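Local coordinates for SusD superfamily protein (Bacteroides fragilis NCTC 9343, PDB 3NQP), which probably binds glycans at the outer membrane as a SusD-like lipoprotein, handing them to a partner transporter for uptake, as in the starch-binding relative SusD, at residues I28-H32 with R192-W198; N183-F187 with W198-A202; I265-F271 with D376-L382; H357-N361 with E445-E449. All blocks are in the same frame, centred on the assembly; numbering follows the deposited sequence. Where two conformers were deposited one is given.

Contact 1 of 4, residues I28-H32 with R192-W198; sequences IDGIH and RGKKVYW. With EDO (1,2-ethanediol), chain G.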
# COMPACT_ATOMS: atom_id res chain seq x y z
N ILE A 28 23.48 -3.83 -2.60
CA ILE A 28 22.37 -2.86 -2.69
C ILE A 28 21.32 -3.33 -3.68
O ILE A 28 20.11 -3.20 -3.41
CB ILE A 28 22.86 -1.44 -3.10
CG1 ILE A 28 23.48 -0.76 -1.90
CG2 ILE A 28 21.70 -0.54 -3.63
CD1 ILE A 28 22.45 -0.26 -0.89
N ASP A 29 21.76 -3.85 -4.82
CA ASP A 29 20.81 -4.43 -5.76
C ASP A 29 20.04 -5.58 -5.16
O ASP A 29 18.83 -5.69 -5.36
CB ASP A 29 21.50 -4.87 -7.05
CG ASP A 29 21.91 -3.69 -7.92
OD1 ASP A 29 21.73 -2.53 -7.50
OD2 ASP A 29 22.39 -3.94 -9.03
N GLY A 30 20.74 -6.45 -4.44
CA GLY A 30 20.12 -7.59 -3.76
C GLY A 30 19.12 -7.14 -2.74
O GLY A 30 18.04 -7.72 -2.63
N ILE A 31 19.49 -6.17 -1.93
CA ILE A 31 18.55 -5.58 -0.95
C ILE A 31 17.27 -5.12 -1.67
O ILE A 31 16.15 -5.36 -1.18
CB ILE A 31 19.18 -4.41 -0.15
CG1 ILE A 31 20.13 -4.94 0.95
CG2 ILE A 31 18.05 -3.46 0.43
CD1 ILE A 31 21.14 -3.87 1.48
N HIS A 32 17.40 -4.48 -2.83
CA HIS A 32 16.20 -4.03 -3.54
C HIS A 32 15.35 -5.18 -4.14
O HIS A 32 14.15 -5.07 -4.22
CB HIS A 32 16.53 -2.94 -4.58
CG HIS A 32 16.80 -1.61 -3.95
ND1 HIS A 32 18.01 -1.30 -3.36
CD2 HIS A 32 15.99 -0.54 -3.76
CE1 HIS A 32 17.94 -0.09 -2.85
NE2 HIS A 32 16.73 0.40 -3.09
N ARG A 192 21.23 3.79 -12.25
CA ARG A 192 20.89 2.38 -12.12
C ARG A 192 19.40 2.11 -12.33
O ARG A 192 18.99 0.97 -12.57
CB ARG A 192 21.26 1.86 -10.73
CG ARG A 192 22.66 2.22 -10.24
CD ARG A 192 23.73 1.36 -10.86
NE ARG A 192 23.90 0.10 -10.14
CZ ARG A 192 23.44 -1.09 -10.54
NH1 ARG A 192 22.76 -1.22 -11.68
NH2 ARG A 192 23.67 -2.16 -9.80
N GLY A 193 18.56 3.13 -12.20
CA GLY A 193 17.11 2.90 -12.31
C GLY A 193 16.34 3.98 -11.56
O GLY A 193 16.28 3.99 -10.32
N LYS A 194 15.77 4.89 -12.32
CA LYS A 194 15.14 6.07 -11.73
C LYS A 194 13.85 5.63 -10.99
O LYS A 194 13.07 4.83 -11.48
CB LYS A 194 14.82 7.06 -12.86
CG LYS A 194 14.23 8.37 -12.39
CD LYS A 194 13.75 9.23 -13.59
CE LYS A 194 13.38 10.65 -13.09
NZ LYS A 194 12.85 11.51 -14.21
N LYS A 195 13.70 6.13 -9.77
CA LYS A 195 12.54 5.88 -8.94
C LYS A 195 12.31 4.42 -8.53
O LYS A 195 11.30 4.13 -7.96
CB LYS A 195 11.31 6.54 -9.56
CG LYS A 195 11.44 8.09 -9.40
CD LYS A 195 10.48 8.88 -10.23
CE LYS A 195 10.58 10.37 -9.97
NZ LYS A 195 9.34 11.10 -10.45
N VAL A 196 13.26 3.53 -8.81
CA VAL A 196 13.16 2.15 -8.31
C VAL A 196 14.26 1.73 -7.33
O VAL A 196 14.34 0.56 -6.94
CB VAL A 196 13.04 1.18 -9.49
CG1 VAL A 196 11.67 1.51 -10.27
CG2 VAL A 196 14.34 1.19 -10.41
N TYR A 197 15.06 2.70 -6.92
CA TYR A 197 15.95 2.61 -5.76
C TYR A 197 15.46 3.62 -4.74
O TYR A 197 14.96 4.67 -5.09
CB TYR A 197 17.40 2.91 -6.16
CG TYR A 197 18.00 1.78 -6.93
CD1 TYR A 197 17.81 1.66 -8.31
CD2 TYR A 197 18.72 0.77 -6.28
CE1 TYR A 197 18.35 0.57 -9.03
CE2 TYR A 197 19.26 -0.29 -6.96
CZ TYR A 197 19.07 -0.40 -8.34
OH TYR A 197 19.61 -1.45 -9.03
N TRP A 198 15.62 3.30 -3.47
CA TRP A 198 15.14 4.17 -2.41
C TRP A 198 15.90 5.49 -2.46
O TRP A 198 17.06 5.53 -2.89
CB TRP A 198 15.32 3.48 -1.06
CG TRP A 198 14.56 4.13 0.08
CD1 TRP A 198 15.03 5.09 0.91
CD2 TRP A 198 13.21 3.91 0.46
NE1 TRP A 198 14.08 5.45 1.82
CE2 TRP A 198 12.95 4.72 1.57
CE3 TRP A 198 12.20 3.05 -0.01
CZ2 TRP A 198 11.73 4.72 2.24
CZ3 TRP A 198 10.98 3.07 0.65
CH2 TRP A 198 10.75 3.90 1.74
C1 EDO G . 15.72 -3.23 -10.13
O1 EDO G . 15.48 -4.65 -10.15
C2 EDO G . 15.91 -2.76 -8.69
O2 EDO G . 17.10 -3.38 -8.19
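Three donors of the loop 192-198 find acceptors on the helix segment 28-32. The backbone Trp198 N donates to His32 NE2 at 3.1 Å, nearly straight. His32 ND1 in turn donates to Ile28 O, 2.8 Å away and one helical turn back. Both ring nitrogens are therefore used: ND1 carries a proton and NE2 accepts. Asp29 OD1 accepts from Tyr197 OH at 2.8 Å. Asp29 OD2 forms a salt bridge with Arg192 NH2 at 2.3 Å, unusually short; Asp29 has two deposited conformers, so read it with care. A 1,2-ethanediol, probably from the crystallisation liquor, gives Tyr197 OH a weak bond from O2 at 3.3 Å. The Tyr197 ring turns its edge to the face of His32, with centroids 4.7 Å apart, and Ile28 CG2 touches Tyr197 CE2 at 4.1 Å. Helix 21-37 is thus tied to the lead-in of helix 200-216 within the helical, TPR-like part of the SusD fold. The bonding pattern implies a neutral His32, buried, beside a more exposed charged pair.

Contact 2 of 4, residues N183-F187 with W198-A202; sequences NMNDF and WSKAA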
# COMPACT_ATOMS: atom_id res chain seq x y z
N ASN A 183 21.84 16.75 1.19
CA ASN A 183 21.25 17.53 0.09
C ASN A 183 21.12 16.76 -1.23
O ASN A 183 20.77 17.34 -2.23
CB ASN A 183 22.08 18.80 -0.16
CG ASN A 183 21.85 19.88 0.90
OD1 ASN A 183 20.70 20.27 1.20
ND2 ASN A 183 22.94 20.41 1.44
N MSE A 184 21.34 15.46 -1.24
CA MSE A 184 21.25 14.66 -2.47
C MSE A 184 19.76 14.34 -2.71
O MSE A 184 19.24 13.33 -2.24
CB MSE A 184 22.11 13.36 -2.37
CG MSE A 184 23.68 13.58 -2.22
SE MSE A 184 24.87 11.95 -1.87
CE MSE A 184 23.77 11.25 -0.37
N ASN A 185 19.08 15.20 -3.46
CA ASN A 185 17.66 14.99 -3.84
C ASN A 185 17.48 14.14 -5.11
O ASN A 185 16.36 13.83 -5.51
CB ASN A 185 16.99 16.35 -4.08
CG ASN A 185 16.66 17.11 -2.79
OD1 ASN A 185 17.29 16.95 -1.73
ND2 ASN A 185 15.65 17.96 -2.89
N ASP A 186 18.59 13.77 -5.76
CA ASP A 186 18.55 13.09 -7.06
C ASP A 186 17.93 11.72 -6.85
O ASP A 186 18.22 11.02 -5.90
CB ASP A 186 19.98 13.00 -7.66
CG ASP A 186 20.04 12.51 -9.15
OD1 ASP A 186 19.12 11.84 -9.71
OD2 ASP A 186 21.10 12.77 -9.78
N PHE A 187 17.02 11.37 -7.74
CA PHE A 187 16.44 10.06 -7.71
C PHE A 187 17.31 8.94 -8.28
O PHE A 187 17.02 7.77 -8.01
CB PHE A 187 15.11 10.08 -8.46
CG PHE A 187 13.99 10.75 -7.71
CD1 PHE A 187 13.27 10.06 -6.72
CD2 PHE A 187 13.59 12.03 -8.05
CE1 PHE A 187 12.16 10.67 -6.08
CE2 PHE A 187 12.53 12.65 -7.39
CZ PHE A 187 11.82 11.99 -6.42
N TRP A 198 15.62 3.30 -3.47
CA TRP A 198 15.14 4.17 -2.41
C TRP A 198 15.90 5.49 -2.46
O TRP A 198 17.06 5.53 -2.89
CB TRP A 198 15.32 3.48 -1.06
CG TRP A 198 14.56 4.13 0.08
CD1 TRP A 198 15.03 5.09 0.91
CD2 TRP A 198 13.21 3.91 0.46
NE1 TRP A 198 14.08 5.45 1.82
CE2 TRP A 198 12.95 4.72 1.57
CE3 TRP A 198 12.20 3.05 -0.01
CZ2 TRP A 198 11.73 4.72 2.24
CZ3 TRP A 198 10.98 3.07 0.65
CH2 TRP A 198 10.75 3.90 1.74
N SER A 199 15.23 6.58 -2.09
CA SER A 199 15.75 7.93 -2.31
C SER A 199 15.40 8.78 -1.11
O SER A 199 14.61 8.37 -0.25
CB SER A 199 15.09 8.55 -3.55
OG SER A 199 13.65 8.68 -3.37
N LYS A 200 15.93 10.00 -1.08
CA LYS A 200 15.60 10.99 -0.05
C LYS A 200 14.11 11.31 -0.01
O LYS A 200 13.47 11.35 1.06
CB LYS A 200 16.44 12.24 -0.23
CG LYS A 200 16.32 13.27 0.88
CD LYS A 200 17.01 14.53 0.47
CE LYS A 200 16.61 15.65 1.34
NZ LYS A 200 17.39 16.84 1.12
N ALA A 201 13.52 11.53 -1.17
CA ALA A 201 12.08 11.73 -1.24
C ALA A 201 11.29 10.58 -0.60
O ALA A 201 10.29 10.78 0.04
CB ALA A 201 11.67 11.91 -2.65
N ALA A 202 11.72 9.37 -0.83
CA ALA A 202 11.05 8.21 -0.31
C ALA A 202 11.11 8.20 1.21
O ALA A 202 10.09 7.89 1.88
CB ALA A 202 11.67 6.92 -0.90
O HOH W 1 17.87 10.98 -3.09
O HOH W 2 14.95 11.87 -3.74
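This is a loop-to-helix-start contact in the TPR-like helical part of the fold. Residues 183-187 follow helix 163-181 and fold back over the first turn of helix 200-216. Ser199 is the N-cap of that helix, and its OG accepts from Ala202 N at 3.3 Å. Two further amides of the first turn are met by water. Water 1 accepts from Lys200 N (3.0 Å) and donates to Met184 O and Asp186 O, both at 2.8 Å. Water 2 accepts from Ala201 N and donates to Asn185 O, each at 3.0 Å. The extended Lys200 side chain runs back along the loop. Its NZ donates to Asn185 OD1 at 2.9 Å and also to Gly182 O. Lys200 CB lies 3.6 Å from the backbone Met184 O (Met184 is selenomethionine). On the buried side, Phe187 CE1 packs on Ala201 CB at 3.7 Å, and Phe187 CD1 lies 3.6 Å from Ser199 OG. The chemistry implies a helix start whose first amides are satisfied by a serine cap and by waters relaying loop carbonyls.

Contact 3 of 4, residues I265-F271 with D376-L382; sequences IIFAIRF and DYIFYRL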
# COMPACT_ATOMS: atom_id res chain seq x y z
N ILE A 265 5.41 9.51 -9.77
CA ILE A 265 5.91 8.46 -8.90
C ILE A 265 7.09 8.97 -8.09
O ILE A 265 7.93 9.70 -8.61
CB ILE A 265 6.32 7.21 -9.72
CG1 ILE A 265 5.07 6.52 -10.34
CG2 ILE A 265 7.09 6.17 -8.86
CD1 ILE A 265 5.43 5.33 -11.23
N ILE A 266 7.13 8.60 -6.81
CA ILE A 266 8.24 8.89 -5.91
C ILE A 266 9.11 7.62 -5.77
O ILE A 266 10.31 7.65 -6.04
CB ILE A 266 7.76 9.31 -4.50
CG1 ILE A 266 7.19 10.73 -4.50
CG2 ILE A 266 8.93 9.34 -3.55
CD1 ILE A 266 5.70 10.91 -4.48
N PHE A 267 8.50 6.52 -5.37
CA PHE A 267 9.22 5.24 -5.28
C PHE A 267 8.30 4.07 -5.67
O PHE A 267 7.16 3.97 -5.20
CB PHE A 267 9.85 5.03 -3.88
CG PHE A 267 10.47 3.68 -3.76
CD1 PHE A 267 11.70 3.43 -4.31
CD2 PHE A 267 9.80 2.64 -3.11
CE1 PHE A 267 12.28 2.17 -4.24
CE2 PHE A 267 10.35 1.36 -3.08
CZ PHE A 267 11.60 1.14 -3.64
N ALA A 268 8.81 3.21 -6.57
CA ALA A 268 8.10 2.02 -7.02
C ALA A 268 9.05 0.81 -7.02
O ALA A 268 10.26 0.99 -7.19
CB ALA A 268 7.57 2.23 -8.47
N ILE A 269 8.47 -0.39 -6.84
CA ILE A 269 9.13 -1.66 -6.98
C ILE A 269 9.12 -2.06 -8.48
O ILE A 269 8.07 -2.15 -9.09
CB ILE A 269 8.40 -2.76 -6.19
CG1 ILE A 269 8.45 -2.47 -4.67
CG2 ILE A 269 8.93 -4.16 -6.53
CD1 ILE A 269 9.86 -2.43 -4.06
N ARG A 270 10.30 -2.30 -9.03
CA ARG A 270 10.48 -2.69 -10.44
C ARG A 270 10.26 -4.18 -10.68
O ARG A 270 10.95 -5.03 -10.11
CB ARG A 270 11.91 -2.28 -10.90
CG ARG A 270 12.30 -2.62 -12.37
CD ARG A 270 11.28 -2.08 -13.41
NE ARG A 270 10.94 -0.66 -13.28
CZ ARG A 270 11.67 0.35 -13.72
NH1 ARG A 270 12.84 0.13 -14.33
NH2 ARG A 270 11.26 1.58 -13.51
N PHE A 271 9.26 -4.48 -11.52
CA PHE A 271 9.07 -5.81 -12.06
C PHE A 271 9.52 -5.69 -13.52
O PHE A 271 9.33 -4.66 -14.14
CB PHE A 271 7.60 -6.28 -11.88
CG PHE A 271 7.29 -6.70 -10.45
CD1 PHE A 271 7.75 -7.93 -9.95
CD2 PHE A 271 6.63 -5.87 -9.59
CE1 PHE A 271 7.53 -8.30 -8.63
CE2 PHE A 271 6.41 -6.21 -8.28
CZ PHE A 271 6.86 -7.45 -7.79
N ASP A 376 4.83 -2.12 -12.31
CA ASP A 376 5.64 -1.84 -11.11
C ASP A 376 4.72 -1.68 -9.92
O ASP A 376 3.55 -1.26 -10.06
CB ASP A 376 6.45 -0.55 -11.28
CG ASP A 376 7.74 -0.72 -12.11
OD1 ASP A 376 8.03 -1.86 -12.57
OD2 ASP A 376 8.45 0.32 -12.29
N TYR A 377 5.21 -2.04 -8.73
CA TYR A 377 4.41 -1.83 -7.50
C TYR A 377 4.74 -0.46 -6.88
O TYR A 377 5.79 -0.29 -6.23
CB TYR A 377 4.64 -3.02 -6.52
CG TYR A 377 3.51 -4.04 -6.52
CD1 TYR A 377 3.03 -4.58 -7.71
CD2 TYR A 377 2.87 -4.41 -5.35
CE1 TYR A 377 1.99 -5.48 -7.71
CE2 TYR A 377 1.81 -5.28 -5.36
CZ TYR A 377 1.37 -5.81 -6.52
OH TYR A 377 0.29 -6.65 -6.49
N ILE A 378 3.87 0.52 -7.08
CA ILE A 378 4.14 1.90 -6.61
C ILE A 378 3.84 1.92 -5.13
O ILE A 378 2.75 1.49 -4.74
CB ILE A 378 3.21 2.94 -7.31
CG1 ILE A 378 3.41 2.83 -8.83
CG2 ILE A 378 3.44 4.36 -6.70
CD1 ILE A 378 2.43 3.59 -9.72
N PHE A 379 4.82 2.34 -4.32
CA PHE A 379 4.64 2.52 -2.90
C PHE A 379 4.25 3.96 -2.56
O PHE A 379 3.40 4.16 -1.72
CB PHE A 379 5.92 2.15 -2.13
CG PHE A 379 6.17 0.68 -2.03
CD1 PHE A 379 5.34 -0.27 -2.61
CD2 PHE A 379 7.29 0.25 -1.35
CE1 PHE A 379 5.61 -1.63 -2.46
CE2 PHE A 379 7.56 -1.10 -1.19
CZ PHE A 379 6.74 -2.03 -1.74
N TYR A 380 4.88 4.95 -3.19
CA TYR A 380 4.49 6.36 -2.98
C TYR A 380 4.37 7.06 -4.33
O TYR A 380 5.31 6.98 -5.11
CB TYR A 380 5.52 7.12 -2.17
CG TYR A 380 5.74 6.57 -0.81
CD1 TYR A 380 4.72 6.64 0.15
CD2 TYR A 380 6.93 5.95 -0.47
CE1 TYR A 380 4.88 6.16 1.39
CE2 TYR A 380 7.11 5.44 0.83
CZ TYR A 380 6.07 5.54 1.75
OH TYR A 380 6.17 5.08 3.05
N ARG A 381 3.24 7.73 -4.56
CA ARG A 381 3.11 8.67 -5.69
C ARG A 381 2.37 9.96 -5.24
O ARG A 381 1.85 10.04 -4.12
CB ARG A 381 2.42 7.98 -6.86
CG ARG A 381 1.10 7.40 -6.57
CD ARG A 381 0.48 6.81 -7.83
NE ARG A 381 -0.80 6.18 -7.54
CZ ARG A 381 -2.01 6.76 -7.67
NH1 ARG A 381 -2.18 8.00 -8.09
NH2 ARG A 381 -3.08 6.06 -7.36
N LEU A 382 2.35 10.98 -6.08
CA LEU A 382 2.01 12.32 -5.60
C LEU A 382 0.59 12.45 -5.00
O LEU A 382 0.45 13.12 -3.99
CB LEU A 382 2.24 13.36 -6.71
CG LEU A 382 2.48 14.80 -6.29
CD1 LEU A 382 3.80 14.83 -5.42
CD2 LEU A 382 2.57 15.69 -7.59
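Asp376 opens the pairing with its side chain. OD2 forms a salt bridge with Arg270 NE at 2.9 Å, and OD1 accepts from Phe271 N at 3.1 Å. OD1 also meets Lys260 in a second salt bridge. Tyr377 is the hydrogen-bonded antiparallel partner of Ile269: Ile269 N reaches Tyr377 O at 2.8 Å, and Tyr377 N reaches Ile269 O at 2.9 Å. The Phe271 ring points its edge, offset, at the Tyr377 face. Ile378 is the non-hydrogen-bonded partner of Ala268, and its CD1 touches Ile265 CD1 at 3.8 Å. At Phe379 the strand turns a corner. Phe379 N and Tyr380 N both donate to Phe267 O, at 3.0 and 3.2 Å, which makes a classic beta bulge. Ile269 CG1 sits over the Phe379 ring, 3.9 Å from its centroid, as a CH-pi contact. Tyr380 O closes a second classic bulge by accepting from Ile266 N at 3.0 Å and Phe267 N at 3.2 Å. Arg381 pairs with Ile265, then sends its guanidinium to Glu264, Glu445 and Glu449. Leu382 begins helix 382-396 and lies by Ile266. Helices 21-37, 39-48 and 200-216 pack on this two-stranded antiparallel sheet. Two bulges bend both strands together, so backbone pairing continues through the corner while apolar side chains fill the buried surroundings and charges mark the ends.

Contact 4 of 4, residues H357-N361 with E445-E449; sequences HVRKN and EFIQE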
# COMPACT_ATOMS: atom_id res chain seq x y z
N HIS A 357 -13.09 -7.17 -12.36
CA HIS A 357 -11.80 -7.75 -12.67
C HIS A 357 -10.78 -6.61 -12.87
O HIS A 357 -11.06 -5.62 -13.55
CB HIS A 357 -11.95 -8.61 -13.94
CG HIS A 357 -13.18 -9.48 -13.94
ND1 HIS A 357 -13.16 -10.77 -13.47
CD2 HIS A 357 -14.45 -9.25 -14.37
CE1 HIS A 357 -14.38 -11.29 -13.57
NE2 HIS A 357 -15.17 -10.39 -14.14
N VAL A 358 -9.63 -6.70 -12.20
CA VAL A 358 -8.77 -5.53 -12.07
C VAL A 358 -7.75 -5.50 -13.19
O VAL A 358 -6.90 -6.41 -13.31
CB VAL A 358 -8.06 -5.49 -10.66
CG1 VAL A 358 -7.12 -4.28 -10.58
CG2 VAL A 358 -9.14 -5.43 -9.54
N ARG A 359 -7.83 -4.44 -14.00
CA ARG A 359 -6.90 -4.22 -15.09
C ARG A 359 -6.01 -2.97 -14.88
O ARG A 359 -5.39 -2.47 -15.82
CB ARG A 359 -7.68 -4.09 -16.40
CG ARG A 359 -8.68 -2.97 -16.41
CD ARG A 359 -9.15 -2.69 -17.85
NE ARG A 359 -10.47 -2.08 -17.82
CZ ARG A 359 -11.32 -2.13 -18.85
NH1 ARG A 359 -10.92 -2.74 -19.96
NH2 ARG A 359 -12.54 -1.58 -18.77
N LYS A 360 -5.95 -2.50 -13.63
CA LYS A 360 -5.23 -1.28 -13.26
C LYS A 360 -3.77 -1.31 -13.61
O LYS A 360 -3.22 -0.29 -14.03
CB LYS A 360 -5.35 -1.04 -11.75
CG LYS A 360 -4.87 0.36 -11.29
CD LYS A 360 -5.26 0.63 -9.83
CE LYS A 360 -4.64 1.93 -9.31
NZ LYS A 360 -5.22 2.32 -8.01
N ASN A 361 -3.13 -2.46 -13.41
CA ASN A 361 -1.65 -2.54 -13.40
C ASN A 361 -1.20 -3.97 -13.79
O ASN A 361 -0.49 -4.64 -13.06
CB ASN A 361 -1.14 -2.11 -12.01
CG ASN A 361 0.37 -1.99 -11.93
OD1 ASN A 361 1.03 -1.59 -12.90
ND2 ASN A 361 0.91 -2.28 -10.73
N GLU A 445 -8.82 6.10 -5.31
CA GLU A 445 -7.54 6.44 -5.94
C GLU A 445 -6.55 5.26 -5.87
O GLU A 445 -5.76 5.04 -6.80
CB GLU A 445 -6.93 7.68 -5.28
CG GLU A 445 -5.66 8.26 -5.87
CD GLU A 445 -5.85 8.80 -7.30
OE1 GLU A 445 -6.99 9.09 -7.70
OE2 GLU A 445 -4.86 8.91 -8.01
N PHE A 446 -6.61 4.52 -4.78
CA PHE A 446 -5.57 3.56 -4.41
C PHE A 446 -6.00 2.08 -4.33
O PHE A 446 -5.45 1.28 -3.57
CB PHE A 446 -4.96 3.98 -3.10
CG PHE A 446 -4.30 5.28 -3.13
CD1 PHE A 446 -3.18 5.48 -3.93
CD2 PHE A 446 -4.78 6.36 -2.38
CE1 PHE A 446 -2.57 6.72 -3.98
CE2 PHE A 446 -4.15 7.58 -2.43
CZ PHE A 446 -3.05 7.76 -3.24
N ILE A 447 -6.96 1.71 -5.15
CA ILE A 447 -7.30 0.30 -5.35
C ILE A 447 -6.04 -0.47 -5.74
O ILE A 447 -5.35 -0.10 -6.69
CB ILE A 447 -8.44 0.14 -6.39
CG1 ILE A 447 -9.77 0.64 -5.78
CG2 ILE A 447 -8.59 -1.35 -6.81
CD1 ILE A 447 -10.94 0.65 -6.71
N GLN A 448 -5.74 -1.50 -4.96
CA GLN A 448 -4.64 -2.40 -5.21
C GLN A 448 -3.28 -1.74 -4.93
O GLN A 448 -2.29 -2.19 -5.44
CB GLN A 448 -4.69 -2.94 -6.65
CG GLN A 448 -4.03 -4.29 -6.80
CD GLN A 448 -4.01 -4.76 -8.22
OE1 GLN A 448 -3.36 -4.15 -9.08
NE2 GLN A 448 -4.68 -5.89 -8.49
N GLU A 449 -3.30 -0.68 -4.11
CA GLU A 449 -2.10 0.10 -3.73
C GLU A 449 -1.94 0.19 -2.20
O GLU A 449 -1.14 0.96 -1.70
CB GLU A 449 -2.15 1.47 -4.39
CG GLU A 449 -1.80 1.50 -5.85
CD GLU A 449 -1.81 2.90 -6.38
OE1 GLU A 449 -2.94 3.37 -6.76
OE2 GLU A 449 -0.71 3.54 -6.39
O HOH W 3 -4.95 -7.12 -11.47
O HOH W 4 -0.69 -3.32 -8.70
O HOH W 5 -3.56 -4.61 -11.60
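Lys360 is the centre of this contact, with 90 Å² buried. Its all-trans side chain reaches the bend after helix 431-445. There NZ donates to three acceptors: Glu445 O at 3.0 Å, Ile447 O at 2.8 Å and Glu449 OE1 at 2.8 Å. The last is a salt bridge, and the same carboxylate oxygen also meets Arg381. Phe251 and Phe255 of helix 251-255 lie against Lys360. The acceptors come from a type II beta turn, Phe446 to Glu449, and from the residue just before it. Glu449 N closes the turn on Phe446 O at 3.0 Å. The turn leads from helix 431-445 towards helix 452-458, and the lysine comes from the loop leaving strand 351-358, so the contact joins a beta hairpin to the helical part of the SusD family region. Gln448 is next, with 59 Å² buried. Its OE1 accepts from water 4 at 2.8 Å and water 5 at 2.6 Å. Water 4 takes a bond from Asn361 ND2, which also binds Asp376 O. Gln448 NE2 donates to water 3 at 3.2 Å, and that water donates to Val358 O at 2.8 Å. Val358, with 44 Å² buried, packs its CG1 3.6 Å from Gln448 NE2.

Overall arrangement
Contacts 1, 2 and 3 form one cluster, with centres about 11 to 14 Å apart. Contacts 1 and 2 share Trp198, and their segments alternate along the chain. Both close before contact 3 opens. The loop before helix 200-216 bridges to the two-stranded sheet of contact 3: Lys195 bonds to the edge of strand 265-269, and Phe187 and Ala201 pack on Ile266. Contact 4 lies about 13 Å from contact 3, centre to centre, but about 24 and 27 Å from contacts 1 and 2. Arg381 links contacts 3 and 4 through Glu445 and Glu449, and their segments alternate too. The small sheet therefore stands between the N-terminal helices and the later part of the SusD fold.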